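Long-range contacts in rhusiopathiae surface protein B (Erysipelothrix rhusiopathiae, PDB 3V10), which probably binds collagen as a cell-wall-attached surface adhesin, of which this chain is the collagen-binding region: residues 83-88 against 102-107; 208-213 against 263-268. All coordinates share one frame; numbering follows the deposited sequence.

Contact 1. Residues 83-88 against 102-107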
ATOM      1  N   LYS A  83      15.698  23.401 -14.350  1.00 19.61           N
ATOM      2  CA  LYS A  83      14.360  23.523 -14.925  1.00 21.42           C
ATOM      3  C   LYS A  83      13.806  22.148 -15.274  1.00 21.98           C
ATOM      4  O   LYS A  83      14.562  21.231 -15.591  1.00 23.64           O
ATOM      5  CB  LYS A  83      14.402  24.403 -16.183  1.00 21.46           C
ATOM      6  N   GLU A  84      12.485  22.011 -15.216  1.00 22.37           N
ATOM      7  CA  GLU A  84      11.839  20.744 -15.534  1.00 22.83           C
ATOM      8  C   GLU A  84      11.370  20.688 -16.971  1.00 22.39           C
ATOM      9  O   GLU A  84      10.973  21.690 -17.560  1.00 22.83           O
ATOM     10  CB  GLU A  84      10.629  20.494 -14.632  1.00 23.80           C
ATOM     11  CG  GLU A  84      10.955  20.056 -13.217  1.00 26.04           C
ATOM     12  CD  GLU A  84       9.705  19.720 -12.433  1.00 26.35           C
ATOM     13  OE1 GLU A  84       8.669  20.384 -12.660  1.00 29.28           O
ATOM     14  OE2 GLU A  84       9.753  18.803 -11.587  1.00 30.49           O
ATOM     15  N   ILE A  85      11.410  19.487 -17.522  1.00 21.91           N
ATOM     16  CA  ILE A  85      10.983  19.246 -18.878  1.00 22.20           C
ATOM     17  C   ILE A  85      10.368  17.852 -18.911  1.00 20.76           C
ATOM     18  O   ILE A  85      10.926  16.911 -18.354  1.00 21.87           O
ATOM     19  CB  ILE A  85      12.183  19.372 -19.860  1.00 23.91           C
ATOM     20  CG1 ILE A  85      11.857  18.700 -21.192  1.00 24.87           C
ATOM     21  CG2 ILE A  85      13.429  18.771 -19.244  1.00 24.15           C
ATOM     22  CD1 ILE A  85      10.436  18.898 -21.650  1.00 27.80           C
ATOM     23  N   THR A  86       9.199  17.743 -19.538  1.00 20.94           N
ATOM     24  CA  THR A  86       8.491  16.476 -19.649  1.00 18.58           C
ATOM     25  C   THR A  86       9.066  15.673 -20.806  1.00 18.00           C
ATOM     26  O   THR A  86       8.910  16.038 -21.971  1.00 16.85           O
ATOM     27  CB  THR A  86       6.990  16.711 -19.877  1.00 19.69           C
ATOM     28  OG1 THR A  86       6.487  17.565 -18.842  1.00 20.95           O
ATOM     29  CG2 THR A  86       6.232  15.394 -19.846  1.00 19.15           C
ATOM     30  N   LEU A  87       9.742  14.580 -20.466  1.00 17.52           N
ATOM     31  CA  LEU A  87      10.374  13.719 -21.456  1.00 17.36           C
ATOM     32  C   LEU A  87       9.620  12.427 -21.699  1.00 14.08           C
ATOM     33  O   LEU A  87       9.805  11.785 -22.726  1.00 14.13           O
ATOM     34  CB  LEU A  87      11.804  13.385 -21.024  1.00 19.88           C
ATOM     35  CG  LEU A  87      12.900  14.355 -21.461  1.00 23.63           C
ATOM     36  CD1 LEU A  87      13.242  14.145 -22.908  1.00 25.76           C
ATOM     37  CD2 LEU A  87      12.434  15.755 -21.233  1.00 23.75           C
ATOM     38  N   GLY A  88       8.776  12.038 -20.753  1.00 14.39           N
ATOM     39  CA  GLY A  88       8.041  10.805 -20.932  1.00 13.11           C
ATOM     40  C   GLY A  88       6.710  10.821 -20.229  1.00 14.95           C
ATOM     41  O   GLY A  88       6.382  11.755 -19.493  1.00 13.22           O
ATOM     42  N   MET A 102       8.035  11.660 -24.824  1.00 16.84           N
ATOM     43  CA  MET A 102       7.326  12.853 -25.271  1.00 18.16           C
ATOM     44  C   MET A 102       8.198  13.704 -26.191  1.00 18.60           C
ATOM     45  O   MET A 102       9.390  13.443 -26.350  1.00 18.69           O
ATOM     46  CB  MET A 102       6.862  13.680 -24.064  1.00 18.46           C
ATOM     47  CG  MET A 102       5.778  13.009 -23.217  1.00 17.90           C
ATOM     48  SD  MET A 102       4.172  12.817 -24.062  1.00 19.94           S
ATOM     49  CE  MET A 102       4.271  11.150 -24.626  1.00 18.89           C
ATOM     50  N   GLU A 103       7.585  14.724 -26.787  1.00 19.08           N
ATOM     51  CA  GLU A 103       8.249  15.639 -27.714  1.00 20.85           C
ATOM     52  C   GLU A 103       9.655  16.104 -27.331  1.00 20.51           C
ATOM     53  O   GLU A 103      10.587  16.014 -28.133  1.00 21.72           O
ATOM     54  CB  GLU A 103       7.367  16.877 -27.919  1.00 21.89           C
ATOM     55  CG  GLU A 103       7.924  17.912 -28.887  1.00 25.36           C
ATOM     56  CD  GLU A 103       7.996  17.399 -30.309  1.00 28.10           C
ATOM     57  OE1 GLU A 103       7.101  16.619 -30.706  1.00 29.18           O
ATOM     58  OE2 GLU A 103       8.936  17.786 -31.034  1.00 30.47           O
ATOM     59  N   ASP A 104       9.812  16.600 -26.111  1.00 19.67           N
ATOM     60  CA  ASP A 104      11.101  17.116 -25.680  1.00 20.56           C
ATOM     61  C   ASP A 104      12.252  16.136 -25.522  1.00 21.70           C
ATOM     62  O   ASP A 104      13.334  16.525 -25.088  1.00 21.57           O
ATOM     63  CB  ASP A 104      10.933  17.922 -24.399  1.00 21.66           C
ATOM     64  CG  ASP A 104      10.206  19.233 -24.636  1.00 23.52           C
ATOM     65  OD1 ASP A 104      10.753  20.091 -25.360  1.00 25.58           O
ATOM     66  OD2 ASP A 104       9.087  19.402 -24.106  1.00 24.56           O
ATOM     67  N   VAL A 105      12.041  14.872 -25.873  1.00 20.36           N
ATOM     68  CA  VAL A 105      13.136  13.921 -25.769  1.00 20.66           C
ATOM     69  C   VAL A 105      14.141  14.283 -26.854  1.00 21.51           C
ATOM     70  O   VAL A 105      15.305  13.888 -26.807  1.00 20.88           O
ATOM     71  CB  VAL A 105      12.653  12.466 -25.955  1.00 20.37           C
ATOM     72  CG1 VAL A 105      12.201  12.243 -27.381  1.00 19.35           C
ATOM     73  CG2 VAL A 105      13.768  11.498 -25.570  1.00 21.10           C
ATOM     74  N   LEU A 106      13.686  15.077 -27.817  1.00 21.72           N
ATOM     75  CA  LEU A 106      14.525  15.506 -28.932  1.00 23.73           C
ATOM     76  C   LEU A 106      15.548  16.567 -28.523  1.00 23.44           C
ATOM     77  O   LEU A 106      16.342  17.028 -29.345  1.00 26.77           O
ATOM     78  CB  LEU A 106      13.643  16.051 -30.058  1.00 23.06           C
ATOM     79  CG  LEU A 106      12.662  15.057 -30.683  1.00 23.33           C
ATOM     80  CD1 LEU A 106      11.796  15.740 -31.746  1.00 24.57           C
ATOM     81  CD2 LEU A 106      13.456  13.914 -31.294  1.00 24.00           C
ATOM     82  N   GLN A 107      15.526  16.940 -27.248  1.00 25.12           N
ATOM     83  CA  GLN A 107      16.432  17.948 -26.701  1.00 25.91           C
ATOM     84  C   GLN A 107      17.804  17.388 -26.333  1.00 26.97           C
ATOM     85  O   GLN A 107      18.851  17.924 -26.713  1.00 28.05           O
ATOM     86  CB  GLN A 107      15.811  18.555 -25.436  1.00 26.02           C
ATOM     87  CG  GLN A 107      14.392  19.107 -25.583  1.00 28.37           C
ATOM     88  CD  GLN A 107      14.361  20.555 -26.056  1.00 29.04           C
ATOM     89  OE1 GLN A 107      14.589  20.850 -27.236  1.00 31.98           O
ATOM     90  NE2 GLN A 107      14.085  21.470 -25.125  1.00 30.85           N
TER
HETATM   91  O   HOH W   1       7.730  17.122 -24.137  1.00 21.71           O
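Leu87 and Met102 join the two segments through one direct backbone bond: Met102 N donates to Leu87 O at 2.7 Å, nearly straight at the hydrogen (175°), with the donor standing above the carbonyl plane. The CA atoms come nearest at Gly88 and Met102, where strand 85-93 faces the chain as it leaves strand 96-101 and winds into a short 3-10 turn beginning at Glu103. Leu87 and Gly88 both face Val75, a classic beta bulge on the side of strand 71-77.

A water makes the second link. It donates to Thr86 O (2.7 Å) and to Asp104 OD2 (2.7 Å), and accepts from Asp104 N (2.9 Å). A chi1 of -70° puts Asp104 CG beside its own backbone N, and the water joins the carboxylate to that amide.

Among the apolar groups, Met102 CG packs on the Gly88 backbone, 3.8 Å from Gly88 C. Thr86 CG2 lies beside Met102 CG at 4.2 Å, the two side chains pointing the same way. Leu87 CD1 reaches toward Val105, whose side chain also meets Phe45 and Pro47; the closest carbon approaches there are doubtful.

With its three bonds, the water supplies hydrogen-bonding partners to Thr86 O and Asp104 N, so the turn is tied to the strand partly through solvent.

Contact 2. Residues 208-213 against 263-268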
ATOM      1  N   HIS A 208       1.736  12.028   6.832  1.00  9.88           N
ATOM      2  CA  HIS A 208       0.342  11.882   6.445  1.00 10.14           C
ATOM      3  C   HIS A 208      -0.580  12.421   7.528  1.00 10.35           C
ATOM      4  O   HIS A 208      -0.171  12.571   8.675  1.00  9.92           O
ATOM      5  CB  HIS A 208      -0.004  10.421   6.107  1.00 10.33           C
ATOM      6  CG  HIS A 208       0.283   9.441   7.205  1.00  9.28           C
ATOM      7  ND1 HIS A 208      -0.582   8.415   7.520  1.00  7.91           N
ATOM      8  CD2 HIS A 208       1.349   9.299   8.028  1.00  7.50           C
ATOM      9  CE1 HIS A 208      -0.061   7.684   8.489  1.00  8.15           C
ATOM     10  NE2 HIS A 208       1.111   8.198   8.815  1.00  6.78           N
ATOM     11  N   LYS A 209      -1.811  12.740   7.147  1.00 10.71           N
ATOM     12  CA  LYS A 209      -2.789  13.284   8.087  1.00 12.40           C
ATOM     13  C   LYS A 209      -4.139  12.618   7.899  1.00 12.41           C
ATOM     14  O   LYS A 209      -4.459  12.122   6.816  1.00 11.37           O
ATOM     15  CB  LYS A 209      -2.980  14.791   7.877  1.00 16.42           C
ATOM     16  CG  LYS A 209      -1.724  15.632   7.889  1.00 21.08           C
ATOM     17  CD  LYS A 209      -2.073  17.106   8.066  1.00 23.75           C
ATOM     18  CE  LYS A 209      -0.908  18.003   7.677  1.00 26.66           C
ATOM     19  NZ  LYS A 209       0.371  17.510   8.253  1.00 28.30           N
ATOM     20  N   LEU A 210      -4.942  12.640   8.955  1.00 11.06           N
ATOM     21  CA  LEU A 210      -6.271  12.057   8.912  1.00 11.07           C
ATOM     22  C   LEU A 210      -7.143  12.810   7.906  1.00 12.16           C
ATOM     23  O   LEU A 210      -7.070  14.039   7.793  1.00 12.65           O
ATOM     24  CB  LEU A 210      -6.906  12.102  10.312  1.00 13.21           C
ATOM     25  CG  LEU A 210      -8.252  11.387  10.502  1.00 18.27           C
ATOM     26  CD1 LEU A 210      -8.319  10.759  11.896  1.00 21.26           C
ATOM     27  CD2 LEU A 210      -9.391  12.371  10.286  1.00 19.97           C
ATOM     28  N   VAL A 211      -7.958  12.068   7.167  1.00 10.61           N
ATOM     29  CA  VAL A 211      -8.855  12.675   6.192  1.00 11.44           C
ATOM     30  C   VAL A 211     -10.148  13.053   6.913  1.00 13.76           C
ATOM     31  O   VAL A 211     -10.852  12.192   7.443  1.00 12.66           O
ATOM     32  CB  VAL A 211      -9.169  11.700   5.040  1.00 10.94           C
ATOM     33  CG1 VAL A 211     -10.253  12.284   4.135  1.00 12.44           C
ATOM     34  CG2 VAL A 211      -7.900  11.429   4.235  1.00  9.10           C
ATOM     35  N   ASP A 212     -10.453  14.346   6.923  1.00 15.17           N
ATOM     36  CA  ASP A 212     -11.642  14.863   7.590  1.00 16.44           C
ATOM     37  C   ASP A 212     -12.924  14.114   7.244  1.00 16.26           C
ATOM     38  O   ASP A 212     -13.242  13.916   6.069  1.00 15.64           O
ATOM     39  CB  ASP A 212     -11.797  16.350   7.256  1.00 19.22           C
ATOM     40  CG  ASP A 212     -13.026  16.966   7.883  1.00 22.72           C
ATOM     41  OD1 ASP A 212     -13.193  16.831   9.115  1.00 25.54           O
ATOM     42  OD2 ASP A 212     -13.814  17.589   7.142  1.00 22.14           O
ATOM     43  N   GLY A 213     -13.646  13.696   8.284  1.00 14.76           N
ATOM     44  CA  GLY A 213     -14.904  12.983   8.119  1.00 15.69           C
ATOM     45  C   GLY A 213     -14.852  11.537   7.658  1.00 16.30           C
ATOM     46  O   GLY A 213     -15.882  10.979   7.272  1.00 16.57           O
ATOM     47  N   VAL A 263     -12.877   0.551  14.619  1.00 12.61           N
ATOM     48  CA  VAL A 263     -12.800   1.944  14.205  1.00 11.31           C
ATOM     49  C   VAL A 263     -11.962   2.033  12.934  1.00 12.64           C
ATOM     50  O   VAL A 263     -10.808   1.598  12.914  1.00 11.90           O
ATOM     51  CB  VAL A 263     -12.138   2.822  15.301  1.00 10.13           C
ATOM     52  CG1 VAL A 263     -12.034   4.264  14.829  1.00 11.25           C
ATOM     53  CG2 VAL A 263     -12.949   2.750  16.592  1.00  8.51           C
ATOM     54  N   THR A 264     -12.540   2.589  11.873  1.00 10.66           N
ATOM     55  CA  THR A 264     -11.819   2.732  10.618  1.00 11.54           C
ATOM     56  C   THR A 264     -11.705   4.204  10.241  1.00  9.18           C
ATOM     57  O   THR A 264     -12.536   5.024  10.626  1.00  8.61           O
ATOM     58  CB  THR A 264     -12.517   1.967   9.467  1.00 12.61           C
ATOM     59  OG1 THR A 264     -13.850   2.463   9.291  1.00 10.43           O
ATOM     60  CG2 THR A 264     -12.573   0.477   9.785  1.00 13.84           C
ATOM     61  N   TYR A 265     -10.654   4.536   9.508  1.00  9.01           N
ATOM     62  CA  TYR A 265     -10.435   5.905   9.064  1.00  9.17           C
ATOM     63  C   TYR A 265      -9.367   5.918   7.987  1.00  9.90           C
ATOM     64  O   TYR A 265      -8.672   4.922   7.776  1.00  9.64           O
ATOM     65  CB  TYR A 265      -9.998   6.809  10.229  1.00 10.05           C
ATOM     66  CG  TYR A 265      -8.677   6.444  10.865  1.00  8.44           C
ATOM     67  CD1 TYR A 265      -8.607   5.471  11.865  1.00  9.51           C
ATOM     68  CD2 TYR A 265      -7.492   7.065  10.469  1.00 10.24           C
ATOM     69  CE1 TYR A 265      -7.395   5.128  12.454  1.00  9.72           C
ATOM     70  CE2 TYR A 265      -6.267   6.724  11.052  1.00  9.60           C
ATOM     71  CZ  TYR A 265      -6.229   5.755  12.043  1.00  8.97           C
ATOM     72  OH  TYR A 265      -5.034   5.407  12.626  1.00 11.07           O
ATOM     73  N   ASP A 266      -9.244   7.051   7.311  1.00  9.76           N
ATOM     74  CA  ASP A 266      -8.258   7.197   6.252  1.00  9.43           C
ATOM     75  C   ASP A 266      -7.270   8.302   6.575  1.00  8.72           C
ATOM     76  O   ASP A 266      -7.573   9.225   7.334  1.00  9.00           O
ATOM     77  CB  ASP A 266      -8.926   7.571   4.919  1.00  6.81           C
ATOM     78  CG  ASP A 266     -10.033   6.617   4.519  1.00 11.93           C
ATOM     79  OD1 ASP A 266     -10.024   5.457   4.970  1.00 14.65           O
ATOM     80  OD2 ASP A 266     -10.906   7.033   3.725  1.00 14.79           O
ATOM     81  N   THR A 267      -6.079   8.199   6.002  1.00  9.59           N
ATOM     82  CA  THR A 267      -5.091   9.253   6.148  1.00  9.43           C
ATOM     83  C   THR A 267      -4.659   9.574   4.724  1.00 10.11           C
ATOM     84  O   THR A 267      -4.882   8.782   3.807  1.00 11.45           O
ATOM     85  CB  THR A 267      -3.865   8.841   6.983  1.00 10.37           C
ATOM     86  OG1 THR A 267      -3.125   7.824   6.299  1.00  7.45           O
ATOM     87  CG2 THR A 267      -4.303   8.357   8.355  1.00 12.73           C
ATOM     88  N   ARG A 268      -4.055  10.740   4.545  1.00 10.05           N
ATOM     89  CA  ARG A 268      -3.622  11.182   3.231  1.00  9.89           C
ATOM     90  C   ARG A 268      -2.176  11.620   3.305  1.00 10.48           C
ATOM     91  O   ARG A 268      -1.813  12.441   4.142  1.00  8.98           O
ATOM     92  CB  ARG A 268      -4.519  12.336   2.775  1.00 10.28           C
ATOM     93  CG  ARG A 268      -4.225  12.900   1.398  1.00  9.80           C
ATOM     94  CD  ARG A 268      -5.437  13.681   0.913  1.00 12.49           C
ATOM     95  NE  ARG A 268      -6.590  12.793   0.805  1.00 13.58           N
ATOM     96  CZ  ARG A 268      -7.851  13.188   0.689  1.00 16.41           C
ATOM     97  NH1 ARG A 268      -8.154  14.481   0.661  1.00 18.27           N
ATOM     98  NH2 ARG A 268      -8.815  12.279   0.614  1.00 15.60           N
TER
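Lys209 and Arg268 form an antiparallel hydrogen-bonded pair in the five-stranded sheet of the collagen-binding domain, part of a DEv-IgG fold. Strands 208-210 and 263-268 run at 145° to each other, with their axes 4.3 Å apart at closest approach. Lys209 N donates to Arg268 O at 3.0 Å, and Arg268 N returns a bond to Lys209 O at 2.7 Å. The next pair, Leu210 with Thr267, is non-hydrogen-bonded; beyond it Val211 N reaches Asp266 O at 2.9 Å. CA-H...O contacts supplement the ladder, including Thr267 CA to Lys209 O.

Polar side chains meet between His208 and Thr267. Thr267 OG1 sits at the edge of the imidazole, in its plane, 2.9 Å from His208 ND1, in a hydrogen bond whose angle is 176°. Trp183 NE1 also bonds Thr267 OG1, and His208 NE2 bonds Lys278 O. Both ring nitrogens are thus engaged, which should hold the rotation of this buried ring.

The apolar contact is between Leu210 and Tyr265. Their side chains cross at about a right angle, Leu210 CD1 approaching Tyr265 CD2 obliquely at 4.0 Å; the tyrosine ring also stacks with Trp183, and its OH bonds Asp202.

A separate kind of packing sets the methyls of Val211 against the charged end of Arg268. A chi1 of 172° places Val211 CG1 anti to its backbone N, with CG2 beside that N. Arg268 NE forms a salt bridge with Asp180; on one face of the guanidinium, Val211 CG2 lies 3.5 Å above the guanidinium plane, offset toward the rim, and Val211 CG1 is 3.8 Å from Arg268 NH2.

The contacts follow one another along the chain: contact 1 lies in the bacterial Ig domain, contact 2 in the collagen-binding domain. Their centres are about 37 Å apart and their nearest atoms about 20 Å apart, so they do not touch. Contact 1 lies peripherally, its centre about 30 Å from that of the chain, against about 15 Å for contact 2. Its segments are separated by 13 residues, mostly strand, whereas contact 2 brings together segments separated by 49 residues. In the Collagen Hug model the two domains are thought to close around collagen; no collagen is bound here, and neither contact is established as part of that surface.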